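Local coordinates for hypothetical protein aq_1665 (Aquifex aeolicus, PDB 1XM7) that is of unknown function but belongs to the calcineurin-like phosphoesterases and is probably a hydrolase, at residues Met4-Asp9 against Lys100-Lys105; Leu142-His147 against Arg182-Leu187. One frame throughout, in Å; residues are numbered along the deposited sequence.

In the fold
Both contacts lie between the two sheets of the calcineurin-like fold, their centres about 8 Å apart; contact 1 is only partly buried. Contact 1 joins strand 4-7 of one sheet to the outermost strand 99-104 of the other; contact 2 lays the last modelled helix, 182-185, on strand 142-145 of that second sheet. Ile184 of contact 2 also touches Phe6 and His104 of contact 1. At the C-terminal ends of strands 4-7 and 142-145 the segments meet again, where Asp9 OD1 probably accepts a hydrogen bond from His147 N at 2.9 Å. By family analogy these Asp-x-His and Gly-His-x-His loops would probably form part of a dinuclear metal site.

Contact 1. Residues Met4-Asp9 against Lys100-Lys105; sequences MYFISD and KIIEHK
Strands 4-7 and 100-104 run roughly antiparallel, at 137°, with their axes 11.6 Å apart at closest approach, too far for backbone pairing, so side chains alone bridge them. Met4 does most of the bridging. Its chain runs extended as far as SD and then bends (chi3 -49°), which turns CE toward His104 while Met4 CE stays within 4.0 Å of Ile102 CD1. Met4 SD meets Ile102 CD1 tip to tip at 3.8 Å, while Met4 CE lies obliquely against the His104 imidazole. These strands belong to the two facing mixed sheets of the calcineurin-like phosphoesterase sandwich; Met4 and Ile102 therefore pack between the sheets, and both also touch Tyr48 of the neighbouring strand 46-49. Deeper in, the rim of the Phe6 ring closes the same cluster: Phe6 CE2 comes to 4.2 Å from Ile102 CD1, which lies near the ring plane, and Met4 CE also sits at the ring's edge. Ile102 holds CG1 between its backbone N and carbonyl carbon (chi1 65°), and its extended chi2 carries CD1 to where it meets both Met4 and the Phe6 edge. Phe6 meets the ring of Tyr48 with planes nearly parallel, and its other neighbours include Leu111 on strand 107-112 and Ile184 on helix 182-185.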
# COMPACT_ATOMS: atom_id res chain seq x y z
N MET A 4 5.03 4.83 -11.80
CA MET A 4 5.07 4.17 -10.51
C MET A 4 3.66 4.22 -9.92
O MET A 4 3.02 5.27 -9.96
CB MET A 4 6.04 4.87 -9.54
CG MET A 4 7.52 4.78 -9.90
SD MET A 4 8.60 5.43 -8.57
CE MET A 4 7.81 6.98 -8.24
N TYR A 5 3.19 3.10 -9.38
CA TYR A 5 1.87 3.05 -8.76
C TYR A 5 1.98 2.56 -7.33
O TYR A 5 2.90 1.82 -7.01
CB TYR A 5 0.95 2.11 -9.53
CG TYR A 5 0.67 2.59 -10.92
CD1 TYR A 5 1.45 2.17 -11.99
CD2 TYR A 5 -0.37 3.49 -11.17
CE1 TYR A 5 1.22 2.64 -13.28
CE2 TYR A 5 -0.61 3.97 -12.44
CZ TYR A 5 0.19 3.54 -13.50
OH TYR A 5 -0.06 4.00 -14.76
N PHE A 6 1.05 2.98 -6.49
CA PHE A 6 1.07 2.58 -5.09
C PHE A 6 -0.32 2.19 -4.65
O PHE A 6 -1.30 2.88 -4.93
CB PHE A 6 1.59 3.70 -4.22
CG PHE A 6 2.82 4.34 -4.77
CD1 PHE A 6 2.73 5.25 -5.82
CD2 PHE A 6 4.07 3.97 -4.30
CE1 PHE A 6 3.87 5.77 -6.41
CE2 PHE A 6 5.22 4.50 -4.88
CZ PHE A 6 5.12 5.39 -5.94
N ILE A 7 -0.38 1.08 -3.92
CA ILE A 7 -1.63 0.53 -3.44
C ILE A 7 -1.30 -0.26 -2.20
O ILE A 7 -0.15 -0.70 -2.03
CB ILE A 7 -2.21 -0.41 -4.50
CG1 ILE A 7 -3.66 -0.78 -4.18
CG2 ILE A 7 -1.30 -1.64 -4.64
CD1 ILE A 7 -4.40 -1.42 -5.37
N SER A 8 -2.27 -0.45 -1.31
CA SER A 8 -2.00 -1.23 -0.12
C SER A 8 -3.27 -1.67 0.59
O SER A 8 -4.35 -1.17 0.30
CB SER A 8 -1.13 -0.43 0.86
OG SER A 8 -1.86 0.67 1.35
N ASP A 9 -3.12 -2.61 1.51
CA ASP A 9 -4.24 -3.13 2.28
C ASP A 9 -5.30 -3.74 1.39
O ASP A 9 -6.49 -3.48 1.57
CB ASP A 9 -4.85 -2.03 3.14
CG ASP A 9 -3.82 -1.34 3.99
OD1 ASP A 9 -3.21 -0.36 3.51
OD2 ASP A 9 -3.59 -1.79 5.12
N LYS A 100 11.14 1.39 2.42
CA LYS A 100 11.93 1.50 1.21
C LYS A 100 11.95 2.97 0.86
O LYS A 100 10.93 3.65 0.94
CB LYS A 100 11.28 0.72 0.06
CG LYS A 100 12.27 0.15 -0.96
CD LYS A 100 12.81 1.20 -1.91
CE LYS A 100 13.63 0.54 -3.02
NZ LYS A 100 14.81 -0.17 -2.46
N ILE A 101 13.12 3.46 0.50
CA ILE A 101 13.24 4.85 0.13
C ILE A 101 13.52 4.97 -1.36
O ILE A 101 14.37 4.27 -1.91
CB ILE A 101 14.34 5.54 0.94
CG1 ILE A 101 13.91 5.61 2.40
CG2 ILE A 101 14.59 6.93 0.40
CD1 ILE A 101 14.94 6.18 3.33
N ILE A 102 12.77 5.85 -2.00
CA ILE A 102 12.94 6.09 -3.42
C ILE A 102 12.98 7.60 -3.65
O ILE A 102 12.51 8.37 -2.81
CB ILE A 102 11.79 5.45 -4.27
CG1 ILE A 102 10.45 6.10 -3.95
CG2 ILE A 102 11.70 3.96 -3.96
CD1 ILE A 102 9.32 5.57 -4.81
N GLU A 103 13.56 8.01 -4.77
CA GLU A 103 13.67 9.42 -5.13
C GLU A 103 12.92 9.64 -6.42
O GLU A 103 13.12 8.91 -7.39
CB GLU A 103 15.14 9.80 -5.33
CG GLU A 103 16.05 9.45 -4.16
CD GLU A 103 17.52 9.72 -4.45
OE1 GLU A 103 18.37 9.31 -3.62
OE2 GLU A 103 17.81 10.34 -5.49
N HIS A 104 12.05 10.63 -6.45
CA HIS A 104 11.29 10.90 -7.66
C HIS A 104 11.40 12.36 -8.05
O HIS A 104 11.07 13.24 -7.25
CB HIS A 104 9.82 10.53 -7.43
CG HIS A 104 8.94 10.75 -8.62
ND1 HIS A 104 7.85 11.60 -8.59
CD2 HIS A 104 8.98 10.23 -9.87
CE1 HIS A 104 7.26 11.59 -9.77
NE2 HIS A 104 7.93 10.77 -10.57
N LYS A 105 11.86 12.63 -9.27
CA LYS A 105 11.99 14.00 -9.75
C LYS A 105 12.47 14.91 -8.63
O LYS A 105 11.80 15.88 -8.25
CB LYS A 105 10.66 14.51 -10.32
CG LYS A 105 10.33 13.93 -11.69
CD LYS A 105 8.94 14.31 -12.17
CE LYS A 105 8.62 13.65 -13.51
NZ LYS A 105 7.19 13.81 -13.95

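Contact 2. Residues Leu142-His147 against Arg182-Leu187; sequences LLIHGH and REIDKL
This is a small, purely apolar helix-on-sheet contact: Ile184 of the last modelled helix, 182-185, and the following Leu187 pack on Leu142 and Ile144 of strand 142-145, burying 142 Å² in all. The two strand residues, two positions apart in sequence, both point their side chains toward the helix. Leu142 CD2 touches two partners, roughly at right angles to each other. It lies 4.0 Å from Ile184 CG2, the two side chains crossing at a slant, and equally 4.0 Å from Leu187 CD1, where Leu187 crosses it at about a right angle. Leu187 CD1 also comes to 4.1 Å from Leu142 CD1, so this one methyl rests against both branches of the leucine fork. In the calcineurin-like fold strand 142-145 is an inner strand of the second mixed sheet, between 107-112 and 166-168, and the helix packs on part of the face turned toward the first sheet. Ile184 serves both strand residues by using separate branches. CG2 goes to Leu142, whereas the other branch, with CG1 beside the backbone N (chi1 -61°) and chi2 extended, sends CD1 to within 3.9 Å of Ile144 CD1; here too the side chains cross nearly at right angles. Ile109 touches both isoleucines, and Ile167 packs against Leu142 and Ile144. Within the segment, Arg182 NH2 forms a salt bridge with Asp185 OD1 at 3.4 Å, and the same oxygen has a long, weak ion pair with Lys105.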
# COMPACT_ATOMS: atom_id res chain seq x y z
N LEU A 142 8.37 13.08 1.44
CA LEU A 142 7.03 12.52 1.50
C LEU A 142 7.01 11.09 2.01
O LEU A 142 7.98 10.34 1.88
CB LEU A 142 6.39 12.57 0.11
CG LEU A 142 5.03 11.91 -0.09
CD1 LEU A 142 3.95 12.63 0.72
CD2 LEU A 142 4.70 11.91 -1.58
N LEU A 143 5.89 10.72 2.62
CA LEU A 143 5.69 9.37 3.12
C LEU A 143 4.44 8.82 2.49
O LEU A 143 3.38 9.42 2.60
CB LEU A 143 5.52 9.36 4.64
CG LEU A 143 5.05 8.02 5.25
CD1 LEU A 143 6.09 6.95 4.99
CD2 LEU A 143 4.81 8.18 6.74
N ILE A 144 4.57 7.70 1.80
CA ILE A 144 3.42 7.05 1.19
C ILE A 144 3.26 5.81 2.06
O ILE A 144 4.21 5.05 2.25
CB ILE A 144 3.69 6.65 -0.26
CG1 ILE A 144 4.11 7.88 -1.05
CG2 ILE A 144 2.45 6.02 -0.88
CD1 ILE A 144 4.17 7.65 -2.53
N HIS A 145 2.06 5.62 2.61
CA HIS A 145 1.81 4.48 3.48
C HIS A 145 0.41 3.91 3.28
O HIS A 145 -0.31 4.30 2.37
CB HIS A 145 1.96 4.90 4.93
CG HIS A 145 0.93 5.88 5.37
ND1 HIS A 145 -0.40 5.54 5.51
CD2 HIS A 145 1.00 7.21 5.62
CE1 HIS A 145 -1.10 6.62 5.82
NE2 HIS A 145 -0.27 7.65 5.89
N GLY A 146 0.06 2.97 4.14
CA GLY A 146 -1.26 2.36 4.10
C GLY A 146 -1.73 2.19 5.54
O GLY A 146 -1.75 3.15 6.32
N HIS A 147 -2.13 0.98 5.88
CA HIS A 147 -2.55 0.66 7.24
C HIS A 147 -3.82 1.30 7.79
O HIS A 147 -4.63 0.61 8.41
CB HIS A 147 -1.38 0.93 8.19
CG HIS A 147 -1.61 0.42 9.58
ND1 HIS A 147 -2.15 1.21 10.57
CD2 HIS A 147 -1.39 -0.79 10.13
CE1 HIS A 147 -2.26 0.50 11.68
NE2 HIS A 147 -1.80 -0.72 11.44
N ARG A 182 1.54 10.48 -10.58
CA ARG A 182 0.99 11.78 -10.94
C ARG A 182 0.60 12.53 -9.69
O ARG A 182 1.02 13.67 -9.49
CB ARG A 182 -0.23 11.61 -11.83
CG ARG A 182 0.08 11.18 -13.26
CD ARG A 182 0.08 12.36 -14.24
NE ARG A 182 1.17 13.31 -14.03
CZ ARG A 182 1.04 14.51 -13.44
NH1 ARG A 182 -0.15 14.91 -12.99
NH2 ARG A 182 2.10 15.30 -13.30
N GLU A 183 -0.20 11.88 -8.85
CA GLU A 183 -0.66 12.48 -7.61
C GLU A 183 0.48 12.89 -6.69
O GLU A 183 0.29 13.71 -5.78
CB GLU A 183 -1.60 11.52 -6.91
CG GLU A 183 -2.94 11.41 -7.61
CD GLU A 183 -3.58 10.04 -7.44
OE1 GLU A 183 -3.09 9.07 -8.06
OE2 GLU A 183 -4.57 9.95 -6.69
N ILE A 184 1.67 12.33 -6.91
CA ILE A 184 2.84 12.67 -6.10
C ILE A 184 3.30 14.04 -6.57
O ILE A 184 3.65 14.90 -5.77
CB ILE A 184 4.01 11.67 -6.31
CG1 ILE A 184 3.59 10.26 -5.90
CG2 ILE A 184 5.22 12.12 -5.50
CD1 ILE A 184 4.70 9.25 -6.02
N ASP A 185 3.29 14.21 -7.89
CA ASP A 185 3.70 15.45 -8.53
C ASP A 185 2.77 16.59 -8.16
O ASP A 185 3.20 17.74 -8.04
CB ASP A 185 3.71 15.27 -10.05
CG ASP A 185 4.71 14.23 -10.49
OD1 ASP A 185 4.66 13.81 -11.67
OD2 ASP A 185 5.56 13.85 -9.67
N LYS A 186 1.50 16.27 -7.96
CA LYS A 186 0.52 17.28 -7.59
C LYS A 186 0.97 17.94 -6.29
O LYS A 186 0.46 18.98 -5.90
CB LYS A 186 -0.86 16.64 -7.40
CG LYS A 186 -1.28 15.66 -8.50
CD LYS A 186 -1.10 16.22 -9.91
CE LYS A 186 -1.95 17.47 -10.14
NZ LYS A 186 -1.68 18.11 -11.47
N LEU A 187 1.94 17.33 -5.62
CA LEU A 187 2.48 17.86 -4.37
C LEU A 187 3.78 18.61 -4.66
O LEU A 187 3.90 19.80 -4.37
CB LEU A 187 2.74 16.73 -3.38
CG LEU A 187 1.53 15.87 -3.05
CD1 LEU A 187 1.95 14.72 -2.16
CD2 LEU A 187 0.46 16.71 -2.37